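Conserved hypothetical protein (Archaeoglobus fulgidus, PDB 1I0R) reduces chelated ferric iron with NADH or NADPH as electron donor, working as a flavin-binding homodimer of the flavin reductase family. Local coordinates at residues 15-20 with 103-108; 64-69 with 142-147. All coordinates share one frame; numbering follows the deposited sequence.

Contact 1: 15-20 with 103-108; sequences IVTSES and PLVTQH
The hydroxyl of T17 is gripped twice: OG1 donates to the carbonyl O of P103 at 2.6 Å and takes a hydrogen from a water, water 1, at 3.0 Å. The donor lies nearly on the line of the P103 carbonyl, with a C=O...OG1 angle of 166°. Water 1 in turn accepts the backbone N-H of V105 at 2.9 Å from its N, so one threonine hydroxyl serves two backbone groups of 103-108, one directly and one through the water. With chi1 at 55°, OG1 sits between the backbone N and carbonyl carbon of T17, while CG2 is turned anti to that carbonyl carbon and meets CG2 of V105 at 4.0 Å. A valine in place of T17 would probably leave the P103 carbonyl without this donor and water 1 without one of its partners, breaking the bridge to V105 N. On the V105 side the packing is apolar. I15 and V105 cross at about a right angle, CD1 of I15 reaching CG1 of V105 at 3.8 Å. At the other end the P103 ring lies against the backbone, its CD 3.4 Å from the carbonyl O of S18, and CB of E19 touches the same CD. The two strands run roughly antiparallel, 159° between directions, yet no backbone hydrogen bond joins them, and side chains and water span the gap. Strand 14-20 belongs to the six-stranded antiparallel barrel, where its backbone bonds to strands 23-37 and 61-67; 103-105 pairs with 95-97 in a separate two-stranded sheet alongside strand 14-20. S18 turns away from 103-108, its OG bonded to A61 O and its side chain packed on helix 51-59, while I15 also touches F75 of helix 73-78.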
ATOM      1  N   ILE B  15       8.984  -0.108  10.112  1.00 17.87           N
ATOM      2  CA  ILE B  15      10.277   0.508  10.297  1.00 18.46           C
ATOM      3  C   ILE B  15      11.014   0.032   9.047  1.00 17.52           C
ATOM      4  O   ILE B  15      11.022  -1.182   8.749  1.00 17.90           O
ATOM      5  CB  ILE B  15      11.092  -0.043  11.488  1.00 18.94           C
ATOM      6  CG1 ILE B  15      10.339   0.070  12.805  1.00 20.28           C
ATOM      7  CG2 ILE B  15      12.423   0.745  11.555  1.00 19.94           C
ATOM      8  CD1 ILE B  15      11.179  -0.473  13.999  1.00 20.50           C
ATOM      9  N   VAL B  16      11.603   0.961   8.296  1.00 17.84           N
ATOM     10  CA  VAL B  16      12.390   0.598   7.108  1.00 17.64           C
ATOM     11  C   VAL B  16      13.851   0.867   7.492  1.00 18.45           C
ATOM     12  O   VAL B  16      14.188   1.970   7.944  1.00 18.08           O
ATOM     13  CB  VAL B  16      11.992   1.432   5.858  1.00 17.62           C
ATOM     14  CG1 VAL B  16      12.903   1.095   4.672  1.00 16.83           C
ATOM     15  CG2 VAL B  16      10.516   1.122   5.482  1.00 17.86           C
ATOM     16  N   THR B  17      14.711  -0.142   7.310  1.00 18.21           N
ATOM     17  CA  THR B  17      16.115  -0.009   7.713  1.00 19.13           C
ATOM     18  C   THR B  17      17.127  -0.226   6.600  1.00 19.61           C
ATOM     19  O   THR B  17      16.833  -0.836   5.569  1.00 19.02           O
ATOM     20  CB  THR B  17      16.436  -1.014   8.840  1.00 18.30           C
ATOM     21  OG1 THR B  17      16.096  -2.338   8.404  1.00 19.70           O
ATOM     22  CG2 THR B  17      15.653  -0.688  10.105  1.00 19.16           C
ATOM     23  N   SER B  18      18.343   0.292   6.800  1.00 21.10           N
ATOM     24  CA  SER B  18      19.396   0.100   5.821  1.00 22.67           C
ATOM     25  C   SER B  18      20.694   0.400   6.545  1.00 24.81           C
ATOM     26  O   SER B  18      20.676   0.655   7.738  1.00 23.83           O
ATOM     27  CB  SER B  18      19.231   1.034   4.620  1.00 22.73           C
ATOM     28  OG  SER B  18      20.069   0.622   3.563  1.00 22.24           O
ATOM     29  N   GLU B  19      21.807   0.330   5.831  1.00 28.19           N
ATOM     30  CA  GLU B  19      23.103   0.608   6.442  1.00 32.22           C
ATOM     31  C   GLU B  19      23.996   1.182   5.378  1.00 33.64           C
ATOM     32  O   GLU B  19      24.048   0.671   4.257  1.00 34.40           O
ATOM     33  CB  GLU B  19      23.713  -0.682   7.005  1.00 34.02           C
ATOM     34  CG  GLU B  19      25.192  -0.595   7.412  1.00 37.56           C
ATOM     35  CD  GLU B  19      26.127  -0.476   6.211  1.00 39.47           C
ATOM     36  OE1 GLU B  19      25.757  -0.970   5.110  1.00 40.65           O
ATOM     37  OE2 GLU B  19      27.232   0.094   6.371  1.00 40.98           O
ATOM     38  N   SER B  20      24.704   2.245   5.720  1.00 35.10           N
ATOM     39  CA  SER B  20      25.599   2.851   4.758  1.00 37.00           C
ATOM     40  C   SER B  20      26.831   3.386   5.466  1.00 37.65           C
ATOM     41  O   SER B  20      26.719   4.003   6.519  1.00 37.69           O
ATOM     42  CB  SER B  20      24.882   3.987   4.027  1.00 37.22           C
ATOM     43  OG  SER B  20      25.616   4.391   2.890  1.00 38.98           O
ATOM     44  N   PRO B 103      20.319  -3.924   9.087  1.00 22.25           N
ATOM     45  CA  PRO B 103      19.899  -4.318  10.425  1.00 22.46           C
ATOM     46  C   PRO B 103      18.403  -4.645  10.365  1.00 22.35           C
ATOM     47  O   PRO B 103      17.608  -3.814   9.915  1.00 24.22           O
ATOM     48  CB  PRO B 103      20.190  -3.067  11.261  1.00 23.01           C
ATOM     49  CG  PRO B 103      19.957  -1.968  10.315  1.00 22.60           C
ATOM     50  CD  PRO B 103      20.558  -2.470   9.010  1.00 22.29           C
ATOM     51  N   LEU B 104      18.017  -5.843  10.784  1.00 21.45           N
ATOM     52  CA  LEU B 104      16.606  -6.232  10.789  1.00 20.92           C
ATOM     53  C   LEU B 104      16.102  -6.090  12.214  1.00 20.94           C
ATOM     54  O   LEU B 104      16.481  -6.882  13.097  1.00 21.37           O
ATOM     55  CB  LEU B 104      16.451  -7.682  10.321  1.00 20.87           C
ATOM     56  CG  LEU B 104      17.022  -7.896   8.917  1.00 21.58           C
ATOM     57  CD1 LEU B 104      17.303  -9.387   8.668  1.00 22.38           C
ATOM     58  CD2 LEU B 104      16.019  -7.315   7.893  1.00 22.26           C
ATOM     59  N   VAL B 105      15.261  -5.075  12.448  1.00 20.63           N
ATOM     60  CA  VAL B 105      14.721  -4.842  13.787  1.00 20.24           C
ATOM     61  C   VAL B 105      13.615  -5.841  14.111  1.00 20.83           C
ATOM     62  O   VAL B 105      12.579  -5.882  13.435  1.00 20.21           O
ATOM     63  CB  VAL B 105      14.176  -3.404  13.933  1.00 20.17           C
ATOM     64  CG1 VAL B 105      13.542  -3.213  15.304  1.00 20.36           C
ATOM     65  CG2 VAL B 105      15.301  -2.402  13.748  1.00 20.10           C
ATOM     66  N   THR B 106      13.824  -6.643  15.153  1.00 21.13           N
ATOM     67  CA  THR B 106      12.854  -7.660  15.537  1.00 22.34           C
ATOM     68  C   THR B 106      11.961  -7.244  16.684  1.00 22.71           C
ATOM     69  O   THR B 106      10.893  -7.832  16.892  1.00 22.74           O
ATOM     70  CB  THR B 106      13.555  -8.982  15.900  1.00 22.63           C
ATOM     71  OG1 THR B 106      14.580  -8.708  16.864  1.00 24.00           O
ATOM     72  CG2 THR B 106      14.216  -9.597  14.666  1.00 24.05           C
ATOM     73  N   GLN B 107      12.386  -6.219  17.416  1.00 23.64           N
ATOM     74  CA  GLN B 107      11.586  -5.747  18.546  1.00 24.10           C
ATOM     75  C   GLN B 107      10.255  -5.171  18.072  1.00 23.87           C
ATOM     76  O   GLN B 107      10.227  -4.327  17.182  1.00 23.41           O
ATOM     77  CB  GLN B 107      12.338  -4.687  19.335  1.00 24.91           C
ATOM     78  CG  GLN B 107      11.821  -4.548  20.768  1.00 25.88           C
ATOM     79  CD  GLN B 107      12.679  -3.611  21.594  1.00 27.22           C
ATOM     80  OE1 GLN B 107      13.875  -3.460  21.335  1.00 27.40           O
ATOM     81  NE2 GLN B 107      12.070  -2.973  22.595  1.00 28.59           N
ATOM     82  N   HIS B 108       9.171  -5.638  18.686  1.00 24.40           N
ATOM     83  CA  HIS B 108       7.807  -5.211  18.366  1.00 24.76           C
ATOM     84  C   HIS B 108       7.390  -5.521  16.937  1.00 24.80           C
ATOM     85  O   HIS B 108       6.437  -4.930  16.427  1.00 24.63           O
ATOM     86  CB  HIS B 108       7.642  -3.713  18.629  1.00 25.66           C
ATOM     87  CG  HIS B 108       7.861  -3.340  20.060  1.00 27.21           C
ATOM     88  ND1 HIS B 108       7.094  -3.857  21.083  1.00 28.10           N
ATOM     89  CD2 HIS B 108       8.803  -2.564  20.645  1.00 27.48           C
ATOM     90  CE1 HIS B 108       7.561  -3.418  22.241  1.00 28.15           C
ATOM     91  NE2 HIS B 108       8.597  -2.633  22.004  1.00 28.16           N
TER
HETATM   92  O   HOH W   1      14.154  -4.004   9.973  1.00 20.98           O

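Contact 2: 64-69 with 142-147; sequences VSVLEL and AEVLTY
E68 meets A142 with both ends of its side chain. Its CB lies 4.0 Å from the methyl CB of A142, and also near the carbonyl O of E143. CG then sits between the backbone N and carbonyl carbon (chi1 69°), and from there the chain runs extended to CD. At the tip the carboxylate divides its work: OE1 comes 3.6 Å from A142 CB, with K140 as a long, weak ionic partner, and OE2 bonds to ND1 of H108. The charged end is therefore held chiefly by the histidine. At the backbone, a single beta bridge joins E68 and V144 just past the end of barrel strand 61-67, where the chain meets the loop leading from strand 126-138 to helix 147-155. Two bonds make it: L145 N donates to L67 O at 3.0 Å and L69 N to E143 O at 2.8 Å, both close to straight. Each acceptor also has a CA-H nearby, L67 O receiving that of V144 and E143 O that of E68. The touching parts run 94° apart, and the pairing goes no further. V66 and V144 meet by their CG1 methyls, 3.9 Å apart, next to S10 and K8 of the second subunit. L145 sets its CB 3.4 Å from E68 O, a carbonyl that also accepts from T71 OG1, and its CD1 is 4.3 Å from CD1 of L69, a loose apolar contact. Just beyond, T146 is the N-cap of helix 147-155, its OG1 accepting from D149 N; Y147 to K154, a run of NADP(+)-binding residues, follow directly.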
ATOM      1  N   VAL B  64      12.508  -4.428   6.322  1.00 16.69           N
ATOM      2  CA  VAL B  64      11.194  -3.929   6.712  1.00 17.77           C
ATOM      3  C   VAL B  64      10.738  -4.688   7.956  1.00 17.12           C
ATOM      4  O   VAL B  64      10.729  -5.924   7.960  1.00 18.06           O
ATOM      5  CB  VAL B  64      10.104  -4.163   5.605  1.00 17.39           C
ATOM      6  CG1 VAL B  64       8.719  -3.729   6.122  1.00 18.06           C
ATOM      7  CG2 VAL B  64      10.446  -3.369   4.354  1.00 17.82           C
ATOM      8  N   SER B  65      10.384  -3.961   9.014  1.00 17.16           N
ATOM      9  CA  SER B  65       9.836  -4.575  10.221  1.00 17.76           C
ATOM     10  C   SER B  65       8.338  -4.210  10.257  1.00 17.69           C
ATOM     11  O   SER B  65       7.992  -3.020  10.221  1.00 18.21           O
ATOM     12  CB  SER B  65      10.491  -3.997  11.473  1.00 18.26           C
ATOM     13  OG  SER B  65      11.881  -4.252  11.457  1.00 20.20           O
ATOM     14  N   VAL B  66       7.449  -5.201  10.310  1.00 17.50           N
ATOM     15  CA  VAL B  66       6.009  -4.900  10.364  1.00 17.78           C
ATOM     16  C   VAL B  66       5.641  -4.760  11.838  1.00 19.00           C
ATOM     17  O   VAL B  66       5.676  -5.738  12.591  1.00 19.35           O
ATOM     18  CB  VAL B  66       5.183  -6.029   9.699  1.00 17.70           C
ATOM     19  CG1 VAL B  66       3.687  -5.650   9.678  1.00 16.94           C
ATOM     20  CG2 VAL B  66       5.681  -6.253   8.277  1.00 16.93           C
ATOM     21  N   LEU B  67       5.293  -3.546  12.252  1.00 19.33           N
ATOM     22  CA  LEU B  67       4.995  -3.303  13.666  1.00 20.64           C
ATOM     23  C   LEU B  67       3.718  -3.916  14.209  1.00 21.96           C
ATOM     24  O   LEU B  67       2.703  -3.969  13.526  1.00 21.22           O
ATOM     25  CB  LEU B  67       4.989  -1.798  13.947  1.00 20.19           C
ATOM     26  CG  LEU B  67       6.311  -1.093  13.636  1.00 20.59           C
ATOM     27  CD1 LEU B  67       6.143   0.435  13.682  1.00 20.27           C
ATOM     28  CD2 LEU B  67       7.365  -1.580  14.633  1.00 20.90           C
ATOM     29  N   GLU B  68       3.789  -4.402  15.451  1.00 23.27           N
ATOM     30  CA  GLU B  68       2.627  -5.006  16.093  1.00 24.72           C
ATOM     31  C   GLU B  68       1.688  -3.927  16.633  1.00 25.65           C
ATOM     32  O   GLU B  68       2.099  -2.791  16.908  1.00 24.70           O
ATOM     33  CB  GLU B  68       3.060  -5.953  17.227  1.00 25.52           C
ATOM     34  CG  GLU B  68       3.676  -5.245  18.438  1.00 26.62           C
ATOM     35  CD  GLU B  68       4.053  -6.217  19.559  1.00 28.18           C
ATOM     36  OE1 GLU B  68       3.278  -7.158  19.816  1.00 29.02           O
ATOM     37  OE2 GLU B  68       5.117  -6.041  20.195  1.00 28.98           O
ATOM     38  N   LEU B  69       0.415  -4.294  16.764  1.00 27.36           N
ATOM     39  CA  LEU B  69      -0.620  -3.382  17.240  1.00 29.45           C
ATOM     40  C   LEU B  69      -0.279  -2.652  18.536  1.00 30.67           C
ATOM     41  O   LEU B  69      -0.584  -1.470  18.694  1.00 30.92           O
ATOM     42  CB  LEU B  69      -1.925  -4.169  17.426  1.00 30.40           C
ATOM     43  CG  LEU B  69      -3.063  -3.478  18.178  1.00 31.72           C
ATOM     44  CD1 LEU B  69      -3.563  -2.279  17.376  1.00 32.24           C
ATOM     45  CD2 LEU B  69      -4.188  -4.484  18.421  1.00 32.40           C
ATOM     46  N   ALA B 142       1.127 -11.829  17.109  1.00 38.60           N
ATOM     47  CA  ALA B 142       0.407 -10.563  17.271  1.00 37.06           C
ATOM     48  C   ALA B 142      -0.264  -9.917  16.055  1.00 36.09           C
ATOM     49  O   ALA B 142       0.127 -10.150  14.912  1.00 35.64           O
ATOM     50  CB  ALA B 142       1.332  -9.550  17.917  1.00 37.20           C
ATOM     51  N   GLU B 143      -1.264  -9.083  16.341  1.00 34.49           N
ATOM     52  CA  GLU B 143      -1.999  -8.346  15.318  1.00 33.34           C
ATOM     53  C   GLU B 143      -1.103  -7.198  14.871  1.00 31.73           C
ATOM     54  O   GLU B 143      -0.273  -6.714  15.644  1.00 31.14           O
ATOM     55  CB  GLU B 143      -3.315  -7.786  15.881  1.00 34.65           C
ATOM     56  CG  GLU B 143      -4.344  -8.849  16.291  1.00 36.85           C
ATOM     57  CD  GLU B 143      -4.594  -9.891  15.202  1.00 38.08           C
ATOM     58  OE1 GLU B 143      -4.936  -9.503  14.061  1.00 39.15           O
ATOM     59  OE2 GLU B 143      -4.455 -11.106  15.487  1.00 39.10           O
ATOM     60  N   VAL B 144      -1.256  -6.765  13.622  1.00 29.49           N
ATOM     61  CA  VAL B 144      -0.430  -5.679  13.115  1.00 27.68           C
ATOM     62  C   VAL B 144      -1.039  -4.315  13.383  1.00 26.51           C
ATOM     63  O   VAL B 144      -2.245  -4.179  13.594  1.00 26.77           O
ATOM     64  CB  VAL B 144      -0.176  -5.792  11.578  1.00 27.45           C
ATOM     65  CG1 VAL B 144       0.432  -7.135  11.246  1.00 27.29           C
ATOM     66  CG2 VAL B 144      -1.465  -5.546  10.804  1.00 27.46           C
ATOM     67  N   LEU B 145      -0.182  -3.306  13.381  1.00 25.09           N
ATOM     68  CA  LEU B 145      -0.596  -1.926  13.584  1.00 24.05           C
ATOM     69  C   LEU B 145      -0.832  -1.276  12.222  1.00 23.77           C
ATOM     70  O   LEU B 145       0.054  -1.267  11.377  1.00 23.43           O
ATOM     71  CB  LEU B 145       0.506  -1.153  14.334  1.00 24.45           C
ATOM     72  CG  LEU B 145       0.308   0.357  14.564  1.00 24.37           C
ATOM     73  CD1 LEU B 145      -0.942   0.571  15.418  1.00 25.29           C
ATOM     74  CD2 LEU B 145       1.543   0.971  15.249  1.00 25.56           C
ATOM     75  N   THR B 146      -2.033  -0.759  11.988  1.00 22.88           N
ATOM     76  CA  THR B 146      -2.301  -0.093  10.717  1.00 22.85           C
ATOM     77  C   THR B 146      -2.046   1.392  10.917  1.00 22.67           C
ATOM     78  O   THR B 146      -1.978   1.866  12.050  1.00 22.51           O
ATOM     79  CB  THR B 146      -3.755  -0.273  10.255  1.00 22.40           C
ATOM     80  OG1 THR B 146      -4.629   0.421  11.148  1.00 23.55           O
ATOM     81  CG2 THR B 146      -4.128  -1.744  10.234  1.00 22.50           C
ATOM     82  N   TYR B 147      -1.875   2.123   9.824  1.00 23.00           N
ATOM     83  CA  TYR B 147      -1.639   3.562   9.897  1.00 23.63           C
ATOM     84  C   TYR B 147      -2.839   4.284  10.509  1.00 24.64           C
ATOM     85  O   TYR B 147      -2.673   5.208  11.309  1.00 24.18           O
ATOM     86  CB  TYR B 147      -1.338   4.112   8.494  1.00 23.99           C
ATOM     87  CG  TYR B 147      -1.123   5.606   8.425  1.00 25.01           C
ATOM     88  CD1 TYR B 147      -0.009   6.194   9.015  1.00 26.27           C
ATOM     89  CD2 TYR B 147      -2.018   6.429   7.739  1.00 25.98           C
ATOM     90  CE1 TYR B 147       0.215   7.575   8.919  1.00 27.00           C
ATOM     91  CE2 TYR B 147      -1.806   7.811   7.638  1.00 26.99           C
ATOM     92  CZ  TYR B 147      -0.686   8.371   8.227  1.00 27.73           C
ATOM     93  OH  TYR B 147      -0.444   9.727   8.094  1.00 29.68           O
TER

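In the fold
Contact 1 and contact 2 have centres about 14 Å apart and meet through neighbouring barrel strands, 14-20 and 61-67. I15 O and S65 N probably form a hydrogen bond at 2.9 Å, and S65 OG probably bonds V105 O at 2.7 Å, so S65 touches both segments of contact 1. L67 CD2 packs on I15 CG1 at 3.9 Å and lies equally far, 3.9 Å, from H108 O. Both lie close to residues of the cofactor sites: the side chains of I15 and L67 each lie about 4 Å from that of I28, an FMN-binding residue, while contact 2 runs into Y147 of the NADP site.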